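PDB 4WY9: putative MCP-type signal transduction protein from Campylobacter jejuni subsp. jejuni serotype O:2, which acts as a chemoreceptor whose periplasmic tandem-PAS sensing domain probably recognises its ligands indirectly. Local coordinates for residues T25-I30 with A193-D198; F31-A36 with S73-F78; Y89-S94 with G102-L107; I154-E159 with A165-I170; I170-R175 with G181-T186. All coordinates share one frame; numbering follows the deposited sequence.

Contact 1 (T25-I30 with A193-D198); sequences TQTQGI and ATYLLD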
# COMPACT_ATOMS: atom_id res chain seq x y z
N THR A 25 -4.10 -10.03 9.60
CA THR A 25 -4.85 -10.86 8.70
C THR A 25 -5.75 -10.03 7.78
O THR A 25 -5.83 -10.26 6.57
CB THR A 25 -5.71 -11.89 9.49
OG1 THR A 25 -4.82 -12.76 10.18
CG2 THR A 25 -6.62 -12.69 8.56
N GLN A 26 -6.44 -9.06 8.36
CA GLN A 26 -7.33 -8.22 7.60
C GLN A 26 -6.55 -7.39 6.57
O GLN A 26 -6.95 -7.30 5.42
CB GLN A 26 -8.11 -7.29 8.51
CG GLN A 26 -9.15 -6.48 7.77
CD GLN A 26 -10.13 -5.77 8.73
OE1 GLN A 26 -10.01 -5.90 9.95
NE2 GLN A 26 -11.03 -5.01 8.19
N THR A 27 -5.42 -6.85 6.98
CA THR A 27 -4.60 -6.04 6.09
C THR A 27 -4.00 -6.87 4.96
O THR A 27 -4.02 -6.46 3.78
CB THR A 27 -3.49 -5.35 6.88
OG1 THR A 27 -4.06 -4.67 8.01
CG2 THR A 27 -2.69 -4.38 6.05
N GLN A 28 -3.50 -8.05 5.29
CA GLN A 28 -2.94 -8.96 4.30
C GLN A 28 -4.00 -9.32 3.28
O GLN A 28 -3.73 -9.40 2.05
CB GLN A 28 -2.38 -10.21 4.97
CG GLN A 28 -1.60 -11.13 4.05
CD GLN A 28 -0.92 -12.26 4.79
OE1 GLN A 28 0.25 -12.48 4.67
NE2 GLN A 28 -1.69 -12.98 5.49
N GLY A 29 -5.24 -9.51 3.73
CA GLY A 29 -6.31 -9.86 2.81
C GLY A 29 -6.63 -8.76 1.83
O GLY A 29 -6.87 -9.02 0.65
N ILE A 30 -6.62 -7.52 2.29
CA ILE A 30 -6.88 -6.37 1.42
C ILE A 30 -5.79 -6.25 0.37
O ILE A 30 -6.09 -6.10 -0.83
CB ILE A 30 -6.99 -5.10 2.26
CG1 ILE A 30 -8.32 -5.10 3.01
CG2 ILE A 30 -6.85 -3.82 1.40
CD1 ILE A 30 -8.43 -4.13 4.16
N ALA A 193 -6.82 2.76 8.10
CA ALA A 193 -6.96 3.43 9.38
C ALA A 193 -8.40 3.36 9.91
O ALA A 193 -8.63 3.36 11.11
CB ALA A 193 -6.50 4.86 9.30
N THR A 194 -9.37 3.30 9.01
CA THR A 194 -10.77 3.16 9.38
C THR A 194 -10.97 2.01 10.36
O THR A 194 -11.76 2.14 11.31
CB THR A 194 -11.68 2.95 8.14
OG1 THR A 194 -11.71 4.17 7.41
CG2 THR A 194 -13.10 2.60 8.52
N TYR A 195 -10.29 0.89 10.16
CA TYR A 195 -10.40 -0.19 11.14
C TYR A 195 -9.24 -0.21 12.13
O TYR A 195 -9.44 -0.48 13.32
CB TYR A 195 -10.59 -1.57 10.47
CG TYR A 195 -9.47 -2.09 9.60
CD1 TYR A 195 -8.38 -2.75 10.13
CD2 TYR A 195 -9.53 -1.97 8.21
CE1 TYR A 195 -7.37 -3.26 9.35
CE2 TYR A 195 -8.53 -2.46 7.41
CZ TYR A 195 -7.47 -3.14 7.96
OH TYR A 195 -6.47 -3.61 7.13
N LEU A 196 -8.03 0.10 11.69
CA LEU A 196 -6.88 -0.02 12.56
C LEU A 196 -6.93 0.99 13.71
O LEU A 196 -6.44 0.69 14.80
CB LEU A 196 -5.56 0.09 11.79
CG LEU A 196 -4.31 -0.18 12.60
CD1 LEU A 196 -4.31 -1.56 13.17
CD2 LEU A 196 -3.07 0.09 11.78
N LEU A 197 -7.52 2.17 13.47
CA LEU A 197 -7.65 3.20 14.48
C LEU A 197 -9.09 3.44 14.93
O LEU A 197 -9.41 4.47 15.51
CB LEU A 197 -7.05 4.52 14.01
CG LEU A 197 -5.57 4.48 13.71
CD1 LEU A 197 -5.10 5.83 13.19
CD2 LEU A 197 -4.77 4.07 14.93
N ASP A 198 -9.98 2.48 14.68
CA ASP A 198 -11.35 2.62 15.12
C ASP A 198 -11.36 2.79 16.65
O ASP A 198 -10.82 1.93 17.36
CB ASP A 198 -12.16 1.40 14.69
CG ASP A 198 -13.63 1.52 14.95
OD1 ASP A 198 -14.07 2.37 15.75
OD2 ASP A 198 -14.38 0.71 14.34
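Gln26 lies flat over one face of the Tyr195 ring, its amide plane only 9° from the ring plane. Its amide nitrogen NE2 stands 3.4 Å from Tyr195 CD2, offset toward the rim, while OE1 rests above the CD1 side. Because CG is anti to the backbone N (chi1 -175°) and the chain runs on extended, the aliphatic part also passes over the ring: CG is 4.1 Å from the Tyr195 ring centroid, 22° off the normal, a CH-pi contact. One residue on, Thr27 meets the same ring at its edge, in plane, where Tyr195 OH donates a hydrogen bond of 2.8 Å to Thr27 OG1. Thr27 OG1 is itself hydrogen-bonded to Tyr23 O, one turn back in the long helix. Ile30, a turn further along, brings CD1 obliquely to within 3.7 Å of Tyr195 CE2. The contact thus joins helix 8-51, the long helix that spans the sensing region, to the last turn of helix 190-196, which follows strand 179-188. The bond to Thr27 fixes the phenol oxygen, and the stacked Gln26 amide limits rotation of the ring on that side.

Contact 2 (F31-A36 with S73-F78); sequences FGEMIA and SAYSNF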
# COMPACT_ATOMS: atom_id res chain seq x y z
N PHE A 31 -4.52 -6.37 0.77
CA PHE A 31 -3.43 -6.37 -0.20
C PHE A 31 -3.65 -7.50 -1.21
O PHE A 31 -3.45 -7.31 -2.41
CB PHE A 31 -2.07 -6.55 0.48
CG PHE A 31 -1.43 -5.30 0.93
CD1 PHE A 31 -0.87 -4.42 0.02
CD2 PHE A 31 -1.26 -5.02 2.26
CE1 PHE A 31 -0.23 -3.28 0.44
CE2 PHE A 31 -0.58 -3.88 2.71
CZ PHE A 31 -0.08 -3.02 1.80
N GLY A 32 -4.00 -8.69 -0.73
CA GLY A 32 -4.16 -9.83 -1.60
C GLY A 32 -5.23 -9.62 -2.64
O GLY A 32 -5.06 -10.01 -3.80
N GLU A 33 -6.33 -9.01 -2.25
CA GLU A 33 -7.41 -8.71 -3.18
C GLU A 33 -6.94 -7.74 -4.23
O GLU A 33 -7.22 -7.93 -5.42
CB GLU A 33 -8.63 -8.18 -2.44
CG GLU A 33 -9.34 -9.24 -1.63
CD GLU A 33 -10.56 -8.70 -0.92
OE1 GLU A 33 -11.17 -7.75 -1.43
OE2 GLU A 33 -10.94 -9.25 0.13
N MET A 34 -6.26 -6.67 -3.83
CA MET A 34 -5.77 -5.70 -4.80
C MET A 34 -4.83 -6.33 -5.77
O MET A 34 -4.94 -6.12 -6.99
CB MET A 34 -5.07 -4.58 -4.09
CG MET A 34 -5.95 -3.71 -3.29
SD MET A 34 -4.99 -2.42 -2.51
CE MET A 34 -4.25 -1.67 -3.95
N ILE A 35 -3.90 -7.13 -5.27
CA ILE A 35 -2.90 -7.75 -6.11
C ILE A 35 -3.52 -8.73 -7.10
O ILE A 35 -3.12 -8.79 -8.27
CB ILE A 35 -1.84 -8.45 -5.24
CG1 ILE A 35 -1.00 -7.38 -4.54
CG2 ILE A 35 -0.96 -9.34 -6.05
CD1 ILE A 35 -0.24 -7.88 -3.37
N ALA A 36 -4.53 -9.48 -6.67
CA ALA A 36 -5.19 -10.40 -7.58
C ALA A 36 -5.85 -9.64 -8.74
O ALA A 36 -5.83 -10.10 -9.89
CB ALA A 36 -6.19 -11.26 -6.85
N SER A 73 -16.19 -1.74 -6.33
CA SER A 73 -15.85 -1.33 -4.95
C SER A 73 -14.49 -1.84 -4.41
O SER A 73 -14.39 -2.34 -3.28
CB SER A 73 -16.98 -1.72 -3.99
OG SER A 73 -18.08 -0.83 -4.12
N ALA A 74 -13.43 -1.69 -5.22
CA ALA A 74 -12.13 -2.14 -4.77
C ALA A 74 -11.65 -1.32 -3.55
O ALA A 74 -12.22 -0.30 -3.18
CB ALA A 74 -11.11 -2.11 -5.95
N TYR A 75 -10.65 -1.85 -2.86
CA TYR A 75 -9.90 -1.09 -1.86
C TYR A 75 -8.94 -0.12 -2.52
O TYR A 75 -8.47 0.75 -1.85
CB TYR A 75 -9.11 -2.01 -0.90
CG TYR A 75 -9.99 -2.99 -0.12
CD1 TYR A 75 -10.63 -2.63 1.06
CD2 TYR A 75 -10.13 -4.27 -0.57
CE1 TYR A 75 -11.43 -3.55 1.75
CE2 TYR A 75 -10.91 -5.20 0.09
CZ TYR A 75 -11.56 -4.87 1.25
OH TYR A 75 -12.32 -5.92 1.82
N SER A 76 -8.64 -0.30 -3.80
CA SER A 76 -7.81 0.65 -4.56
C SER A 76 -8.59 1.95 -4.76
O SER A 76 -9.71 1.98 -5.21
CB SER A 76 -7.40 0.09 -5.90
OG SER A 76 -8.52 -0.27 -6.68
N ASN A 77 -7.99 3.02 -4.33
CA ASN A 77 -8.55 4.35 -4.48
C ASN A 77 -8.27 4.89 -5.84
O ASN A 77 -9.07 5.71 -6.38
CB ASN A 77 -8.00 5.22 -3.32
CG ASN A 77 -8.37 4.65 -1.94
OD1 ASN A 77 -7.61 3.80 -1.31
ND2 ASN A 77 -9.48 5.14 -1.41
N PHE A 78 -7.14 4.48 -6.42
CA PHE A 78 -6.82 4.86 -7.78
C PHE A 78 -6.27 3.69 -8.56
O PHE A 78 -5.63 2.79 -8.02
CB PHE A 78 -5.80 6.01 -7.78
CG PHE A 78 -6.25 7.23 -7.03
CD1 PHE A 78 -6.99 8.24 -7.68
CD2 PHE A 78 -6.03 7.37 -5.65
CE1 PHE A 78 -7.43 9.34 -6.99
CE2 PHE A 78 -6.45 8.51 -4.98
CZ PHE A 78 -7.15 9.48 -5.65
O HOH W 1 -10.76 -7.93 2.55
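Glu33 reaches from helix 8-51 toward the Tyr75 ring, and its path sets the outer half of this contact. CB leaves the helix on the side of the loop, and CG follows beside the backbone N (chi1 -71°); beyond it the chain is extended, carrying the carboxylate out to the ring. There CD comes to 3.7 Å from Tyr75 CE2. Its branch OE1 lies in the plane of the ring at the edge, 3.0 Å from Tyr75 CE2, so the carboxylate faces the electropositive C-H rim and not the pi cloud; the two planes are turned 56° against each other. The other branch, OE2, accepts a hydrogen bond of 2.8 Å from a water whose oxygen is also 2.6 Å from Tyr75 OH, closing a bridge between acid and phenol. The partner loop, 73-78, leads from helix 59-70 into strand 78-83 of the first PDC sensor domain, and where it enters the sheet Asn77 and Phe78 both face Thr186 in a classic beta bulge. Inward from Glu33 the contact turns apolar. Met34 CG packs 4.3 Å from Tyr75 CB, and the bend at chi3 (57°) brings the methyl CE to 4.1 Å from Ser76 CB. Met34 also touches Met185 and Leu187 of strand 179-188, while Ser76 N, buried here, has no hydrogen-bonding partner in the model.

Contact 3 (Y89-S94 with G102-L107); sequences YFKEES and GKFVML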
# COMPACT_ATOMS: atom_id res chain seq x y z
N TYR A 89 -2.65 8.81 -31.33
CA TYR A 89 -4.05 9.16 -31.20
C TYR A 89 -4.55 8.96 -29.75
O TYR A 89 -5.51 9.59 -29.34
CB TYR A 89 -4.93 8.41 -32.20
CG TYR A 89 -5.45 7.06 -31.77
CD1 TYR A 89 -6.67 6.94 -31.15
CD2 TYR A 89 -4.74 5.89 -32.05
CE1 TYR A 89 -7.18 5.69 -30.79
CE2 TYR A 89 -5.24 4.64 -31.71
CZ TYR A 89 -6.46 4.56 -31.06
OH TYR A 89 -6.98 3.34 -30.71
N PHE A 90 -3.89 8.09 -29.00
CA PHE A 90 -4.24 7.91 -27.59
C PHE A 90 -4.21 9.24 -26.84
O PHE A 90 -5.08 9.54 -26.03
CB PHE A 90 -3.29 6.93 -26.90
CG PHE A 90 -3.59 5.46 -27.11
CD1 PHE A 90 -4.19 4.98 -28.24
CD2 PHE A 90 -3.22 4.55 -26.14
CE1 PHE A 90 -4.41 3.63 -28.39
CE2 PHE A 90 -3.42 3.22 -26.30
CZ PHE A 90 -4.04 2.76 -27.43
N LYS A 91 -3.16 10.02 -27.08
CA LYS A 91 -2.97 11.27 -26.37
C LYS A 91 -4.04 12.28 -26.74
O LYS A 91 -4.42 13.13 -25.96
CB LYS A 91 -1.55 11.83 -26.65
CG LYS A 91 -0.44 10.95 -26.10
CD LYS A 91 0.95 11.54 -26.24
CE LYS A 91 2.02 10.68 -25.54
NZ LYS A 91 3.36 11.33 -25.58
N GLU A 92 -4.53 12.19 -27.98
CA GLU A 92 -5.53 13.11 -28.48
C GLU A 92 -6.94 12.77 -28.00
O GLU A 92 -7.86 13.54 -28.19
CB GLU A 92 -5.44 13.20 -30.01
CG GLU A 92 -4.03 13.59 -30.50
CD GLU A 92 -3.84 13.63 -32.02
OE1 GLU A 92 -4.75 13.23 -32.80
OE2 GLU A 92 -2.74 14.08 -32.46
N GLU A 93 -7.12 11.62 -27.35
CA GLU A 93 -8.46 11.22 -26.93
C GLU A 93 -8.99 12.00 -25.76
O GLU A 93 -10.19 12.24 -25.69
CB GLU A 93 -8.51 9.73 -26.60
CG GLU A 93 -8.54 8.86 -27.81
CD GLU A 93 -9.82 9.01 -28.60
OE1 GLU A 93 -10.91 8.79 -27.99
OE2 GLU A 93 -9.77 9.34 -29.80
N SER A 94 -8.12 12.36 -24.81
CA SER A 94 -8.54 13.12 -23.64
C SER A 94 -7.37 13.86 -23.03
O SER A 94 -6.28 13.27 -22.85
CB SER A 94 -9.16 12.22 -22.61
OG SER A 94 -9.46 12.91 -21.41
N GLY A 102 3.70 15.43 -20.98
CA GLY A 102 3.23 14.74 -22.18
C GLY A 102 3.32 13.24 -22.12
O GLY A 102 3.20 12.54 -23.14
N LYS A 103 3.50 12.69 -20.92
CA LYS A 103 3.42 11.25 -20.77
C LYS A 103 1.97 10.78 -20.79
O LYS A 103 1.06 11.53 -20.45
CB LYS A 103 4.10 10.80 -19.48
CG LYS A 103 5.60 10.99 -19.56
CD LYS A 103 6.33 10.44 -18.41
CE LYS A 103 7.83 10.53 -18.71
NZ LYS A 103 8.28 11.91 -18.67
N PHE A 104 1.78 9.54 -21.20
CA PHE A 104 0.45 8.98 -21.33
C PHE A 104 0.10 8.13 -20.12
O PHE A 104 0.67 7.06 -19.89
CB PHE A 104 0.31 8.14 -22.60
CG PHE A 104 -1.08 7.61 -22.79
CD1 PHE A 104 -2.06 8.41 -23.38
CD2 PHE A 104 -1.43 6.34 -22.36
CE1 PHE A 104 -3.34 7.96 -23.52
CE2 PHE A 104 -2.71 5.88 -22.53
CZ PHE A 104 -3.67 6.68 -23.10
N VAL A 105 -0.85 8.62 -19.32
CA VAL A 105 -1.30 7.94 -18.11
C VAL A 105 -2.82 8.01 -18.05
O VAL A 105 -3.40 9.10 -18.04
CB VAL A 105 -0.68 8.54 -16.82
CG1 VAL A 105 -1.27 7.83 -15.61
CG2 VAL A 105 0.83 8.47 -16.84
N MET A 106 -3.47 6.86 -18.05
CA MET A 106 -4.90 6.76 -17.80
C MET A 106 -5.09 6.54 -16.32
O MET A 106 -4.77 5.46 -15.82
CB MET A 106 -5.51 5.62 -18.59
CG MET A 106 -5.25 5.73 -20.09
SD MET A 106 -5.68 4.23 -21.04
CE MET A 106 -7.41 4.38 -21.13
N LEU A 107 -5.58 7.56 -15.61
CA LEU A 107 -5.72 7.53 -14.17
C LEU A 107 -7.19 7.58 -13.81
O LEU A 107 -7.91 8.48 -14.27
CB LEU A 107 -4.98 8.71 -13.53
CG LEU A 107 -5.04 8.88 -12.01
CD1 LEU A 107 -4.42 7.68 -11.29
CD2 LEU A 107 -4.37 10.17 -11.59
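Phe90 and Phe104 form the close-packed side of this contact, both buried. Phe90 CB approaches Phe104 CE1 to 3.5 Å, and its ring atom CD2 sits 3.7 Å from Phe104 CZ. The rings meet obliquely, with centroids 5.5 Å apart and planes inclined at 50°. Phe104 CG, anti to the backbone N (chi1 -177°), sends the ring out from the strand to the short helix, where Phe90 O lies near the ring plane at the edge, 3.4 Å from Phe104 CE1. In the first PDC sensor domain this packing sets helix 88-93 against strand 104-110, and Leu83 of the neighbouring strand 78-83 touches both rings. The other side is looser and more polar, built from partly exposed residues. Lys91 crosses the Phe104 ring obliquely, with CG at 4.1 Å from Phe104 CD1, before its extended chain leaves the aromatic pair and reaches the turn ahead of the strand. There the ammonium NZ donates a hydrogen bond of 2.7 Å to Gly102 O, nearly in line with the carbonyl (C=O...N angle 168°).

Contact 4 (I154-E159 with A165-I170); sequences IKMNLE and AVNVAI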
# COMPACT_ATOMS: atom_id res chain seq x y z
N ILE A 154 4.12 6.45 1.05
CA ILE A 154 4.54 7.73 0.49
C ILE A 154 3.41 8.72 0.55
O ILE A 154 2.25 8.33 0.68
CB ILE A 154 5.03 7.61 -0.98
CG1 ILE A 154 3.92 7.18 -1.91
CG2 ILE A 154 6.27 6.72 -1.12
CD1 ILE A 154 4.24 7.26 -3.38
N LYS A 155 3.75 10.00 0.45
CA LYS A 155 2.77 11.05 0.25
C LYS A 155 2.39 11.13 -1.22
O LYS A 155 3.28 11.03 -2.11
CB LYS A 155 3.31 12.39 0.73
CG LYS A 155 2.42 13.58 0.47
CD LYS A 155 3.19 14.93 0.48
CE LYS A 155 4.04 15.17 1.68
NZ LYS A 155 4.88 16.39 1.52
N MET A 156 1.10 11.26 -1.51
CA MET A 156 0.66 11.52 -2.89
C MET A 156 -0.37 12.63 -2.87
O MET A 156 -0.98 12.95 -1.84
CB MET A 156 0.06 10.28 -3.52
CG MET A 156 1.03 9.16 -3.71
SD MET A 156 0.29 7.72 -4.53
CE MET A 156 0.20 8.27 -6.21
N ASN A 157 -0.58 13.23 -4.03
CA ASN A 157 -1.59 14.25 -4.21
C ASN A 157 -2.05 14.18 -5.64
O ASN A 157 -1.37 14.68 -6.55
CB ASN A 157 -1.06 15.65 -3.85
CG ASN A 157 -2.15 16.69 -3.84
OD1 ASN A 157 -3.08 16.64 -4.67
ND2 ASN A 157 -2.11 17.59 -2.89
N LEU A 158 -3.22 13.60 -5.85
CA LEU A 158 -3.73 13.38 -7.22
C LEU A 158 -4.95 14.22 -7.55
O LEU A 158 -5.22 14.46 -8.73
CB LEU A 158 -4.05 11.92 -7.42
CG LEU A 158 -2.87 10.97 -7.29
CD1 LEU A 158 -3.36 9.55 -7.37
CD2 LEU A 158 -1.83 11.24 -8.35
N GLU A 159 -5.68 14.68 -6.53
CA GLU A 159 -6.91 15.44 -6.76
C GLU A 159 -6.96 16.76 -5.99
O GLU A 159 -7.97 17.44 -6.03
CB GLU A 159 -8.13 14.61 -6.39
CG GLU A 159 -8.27 13.33 -7.20
CD GLU A 159 -9.46 12.52 -6.74
OE1 GLU A 159 -9.43 12.02 -5.61
OE2 GLU A 159 -10.43 12.40 -7.54
N ALA A 165 -0.10 6.82 1.11
CA ALA A 165 -0.43 5.79 0.15
C ALA A 165 0.62 4.72 0.02
O ALA A 165 1.78 4.93 0.35
CB ALA A 165 -0.64 6.42 -1.20
N VAL A 166 0.22 3.58 -0.53
CA VAL A 166 1.16 2.61 -1.04
C VAL A 166 0.73 2.19 -2.45
O VAL A 166 -0.47 2.12 -2.74
CB VAL A 166 1.32 1.39 -0.12
CG1 VAL A 166 -0.02 0.62 0.05
CG2 VAL A 166 2.40 0.45 -0.62
N ASN A 167 1.70 1.93 -3.30
CA ASN A 167 1.44 1.57 -4.67
C ASN A 167 1.81 0.13 -4.97
O ASN A 167 2.79 -0.39 -4.45
CB ASN A 167 2.16 2.50 -5.62
CG ASN A 167 1.57 3.88 -5.61
OD1 ASN A 167 0.63 4.15 -6.37
ND2 ASN A 167 2.05 4.72 -4.72
N VAL A 168 1.01 -0.48 -5.85
CA VAL A 168 1.17 -1.85 -6.29
C VAL A 168 1.15 -1.79 -7.80
O VAL A 168 0.22 -1.18 -8.34
CB VAL A 168 0.07 -2.75 -5.76
CG1 VAL A 168 0.20 -4.14 -6.26
CG2 VAL A 168 0.09 -2.75 -4.18
N ALA A 169 2.12 -2.37 -8.48
CA ALA A 169 2.21 -2.23 -9.93
C ALA A 169 2.86 -3.41 -10.61
O ALA A 169 3.69 -4.12 -10.02
CB ALA A 169 2.96 -0.94 -10.28
N ILE A 170 2.49 -3.62 -11.87
CA ILE A 170 2.97 -4.75 -12.67
C ILE A 170 3.26 -4.26 -14.09
O ILE A 170 2.48 -3.48 -14.65
CB ILE A 170 1.93 -5.89 -12.70
CG1 ILE A 170 1.58 -6.34 -11.28
CG2 ILE A 170 2.39 -7.07 -13.52
CD1 ILE A 170 0.50 -7.40 -11.23
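This is a beta-hairpin contact in which Ile154 and Ala165 form an antiparallel hydrogen-bonded pair, at the place where the short strand 154-156 joins strand 163-173 in the sheet of the first PDC sensor domain. Two backbone bonds define the pair: Ile154 N to Ala165 O, 2.9 Å, and Ala165 N to Ile154 O, 2.8 Å. The short axes of the two segments make an angle of 94°, so the strands diverge quickly and side chains take over from main chain past this pair. Ile154 and Ala165 put their side chains on the same face of the sheet. An antiparallel sheet with helices packed on it is consistent with a PAS-like (PDC/Cache) sensor fold; here helix 126-129 packs on Met156 through Glu127 and Ile128. Met156 comes in from the opposite direction to Asn167. Its SD, 3.7 Å from Ala165 CB, also accepts a weak hydrogen bond from Asn167 ND2 at 3.5 Å, nearly straight at the hydrogen (170°). In Ile154, CG1 lies between the backbone N and the carbonyl carbon (chi1 64°), which directs CD1 to the same Asn167 ND2 at 3.6 Å, the two side chains crossing at about a right angle. The other end of that amide, Asn167 OD1, has stronger partners elsewhere: it is hydrogen-bonded to Thr186 OG1 and Tyr80 OH, which hold the amide while its NH2 group meets the sulfur.

Contact 5 (I170-R175 with G181-T186); sequences IPIFDR and GVIGMT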
# COMPACT_ATOMS: atom_id res chain seq x y z
N ILE A 170 2.49 -3.62 -11.87
CA ILE A 170 2.97 -4.75 -12.67
C ILE A 170 3.26 -4.26 -14.09
O ILE A 170 2.48 -3.48 -14.65
CB ILE A 170 1.93 -5.89 -12.70
CG1 ILE A 170 1.58 -6.34 -11.28
CG2 ILE A 170 2.39 -7.07 -13.52
CD1 ILE A 170 0.50 -7.40 -11.23
N PRO A 171 4.37 -4.72 -14.70
CA PRO A 171 4.66 -4.38 -16.12
C PRO A 171 3.68 -5.01 -17.08
O PRO A 171 3.11 -6.06 -16.80
CB PRO A 171 6.05 -4.97 -16.34
CG PRO A 171 6.14 -6.08 -15.33
CD PRO A 171 5.43 -5.53 -14.12
N ILE A 172 3.51 -4.32 -18.22
CA ILE A 172 2.85 -4.80 -19.44
C ILE A 172 3.91 -5.03 -20.48
O ILE A 172 4.84 -4.23 -20.59
CB ILE A 172 1.79 -3.77 -19.93
CG1 ILE A 172 0.82 -3.41 -18.80
CG2 ILE A 172 1.05 -4.33 -21.14
CD1 ILE A 172 0.09 -4.60 -18.24
N PHE A 173 3.78 -6.11 -21.26
CA PHE A 173 4.77 -6.42 -22.29
C PHE A 173 4.17 -6.55 -23.68
O PHE A 173 2.98 -6.91 -23.81
CB PHE A 173 5.48 -7.75 -21.96
CG PHE A 173 6.20 -7.76 -20.63
CD1 PHE A 173 5.55 -8.17 -19.47
CD2 PHE A 173 7.53 -7.44 -20.53
CE1 PHE A 173 6.21 -8.20 -18.26
CE2 PHE A 173 8.19 -7.44 -19.31
CZ PHE A 173 7.54 -7.84 -18.19
N ASP A 174 5.00 -6.33 -24.69
CA ASP A 174 4.61 -6.61 -26.06
C ASP A 174 5.24 -7.94 -26.54
O ASP A 174 5.85 -8.65 -25.78
CB ASP A 174 4.95 -5.45 -26.95
CG ASP A 174 6.45 -5.17 -27.08
OD1 ASP A 174 7.27 -6.02 -26.69
OD2 ASP A 174 6.82 -4.13 -27.68
N ARG A 175 5.07 -8.26 -27.82
CA ARG A 175 5.53 -9.55 -28.36
C ARG A 175 7.06 -9.59 -28.49
O ARG A 175 7.67 -10.67 -28.61
CB ARG A 175 4.84 -9.84 -29.68
CG ARG A 175 5.03 -11.23 -30.19
CD ARG A 175 4.07 -11.57 -31.32
NE ARG A 175 3.11 -12.59 -30.90
CZ ARG A 175 3.40 -13.90 -30.85
NH1 ARG A 175 4.61 -14.31 -31.22
NH2 ARG A 175 2.48 -14.79 -30.47
N GLY A 181 4.58 -0.66 -20.69
CA GLY A 181 3.79 0.12 -19.80
C GLY A 181 3.70 -0.49 -18.42
O GLY A 181 4.31 -1.54 -18.15
N VAL A 182 2.92 0.13 -17.56
CA VAL A 182 2.75 -0.29 -16.17
C VAL A 182 1.29 -0.14 -15.80
O VAL A 182 0.72 0.94 -16.03
CB VAL A 182 3.61 0.54 -15.20
CG1 VAL A 182 3.34 0.09 -13.75
CG2 VAL A 182 5.09 0.43 -15.53
N ILE A 183 0.68 -1.18 -15.26
CA ILE A 183 -0.66 -1.09 -14.70
C ILE A 183 -0.53 -1.17 -13.18
O ILE A 183 0.11 -2.10 -12.65
CB ILE A 183 -1.62 -2.16 -15.28
CG1 ILE A 183 -3.04 -2.01 -14.76
CG2 ILE A 183 -1.08 -3.59 -15.02
CD1 ILE A 183 -3.80 -0.87 -15.34
N GLY A 184 -1.06 -0.21 -12.47
CA GLY A 184 -0.92 -0.18 -11.04
C GLY A 184 -2.12 0.35 -10.30
O GLY A 184 -3.08 0.84 -10.91
N MET A 185 -2.04 0.27 -8.98
CA MET A 185 -3.08 0.69 -8.09
C MET A 185 -2.51 1.43 -6.89
O MET A 185 -1.39 1.11 -6.46
CB MET A 185 -3.89 -0.50 -7.57
CG MET A 185 -4.46 -1.38 -8.63
SD MET A 185 -4.85 -2.95 -7.86
CE MET A 185 -5.62 -3.83 -9.13
N THR A 186 -3.29 2.34 -6.34
CA THR A 186 -2.93 3.08 -5.15
C THR A 186 -3.91 2.80 -4.05
O THR A 186 -5.11 2.98 -4.26
CB THR A 186 -2.88 4.61 -5.39
OG1 THR A 186 -2.05 4.90 -6.50
CG2 THR A 186 -2.39 5.33 -4.18
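Ile172, in the conformer modelled here (one of two), lays its CD1 methyl against the CG2 methyl of Ile183, 3.6 Å apart, the two side chains crossing at a slant on one face of the sheet. The torsions of that conformer account for the meeting: CG1 lies beside the backbone N (chi1 -53°) and the turn at chi2 (-58°) brings CD1 over toward Ile183 CG2, which occupies the position between its own N and carbonyl carbon. Ile170 shares this face but is further off, its CB 4.4 Å from Ile183 CG2. The main chain supplies the framework of an antiparallel hairpin between strands 163-173 and 179-188, central to the sheet of the PDC sensor domain. Ile170 and Ile183 form a hydrogen-bonded pair, with Ile183 N to Ile170 O at 3.0 Å and the reciprocal bond from Ile170 N to Ile183 O at 2.9 Å. Pro171 and Val182 follow as a non-hydrogen-bonded pair, suited to a proline, which has no N-H to offer, and they put their side chains on the other face. Across this pair Val182 CA lies 3.5 Å from Ile170 O, and Pro171 CA the same distance from Gly181 O, both as CA-H...O contacts. Ile172 N then bonds to Gly181 O at 2.9 Å. Beyond the hairpin, Ser42 of helix 8-51 touches Ile170 and Ile183. The register of the hairpin is therefore set by main-chain bonds, and its side chains add only apolar packing.

In the fold
Contacts 4 and 5 are the buried ones: they share Ile170 and strand 163-173, and main-chain bonds carry both, with a sulfur-amide contact added in contact 4 and aliphatic packing in contact 5. Contacts 1 and 2 are only partly buried, sit on successive turns of helix 8-51 and touch through Ile30 and Tyr75; in contact 1 a phenol bonds to a buried threonine under an exposed Gln26 amide, in contact 2 acid and water lie on the exposed side. Contact 2 also reaches the sheet, since Asn77 and Phe78 pair with Thr186 of contact 5. Contact 3, its centre about 35 Å from that of contact 1, combines a buried phenylalanine pair with a lysine-to-carbonyl bond between partly exposed residues.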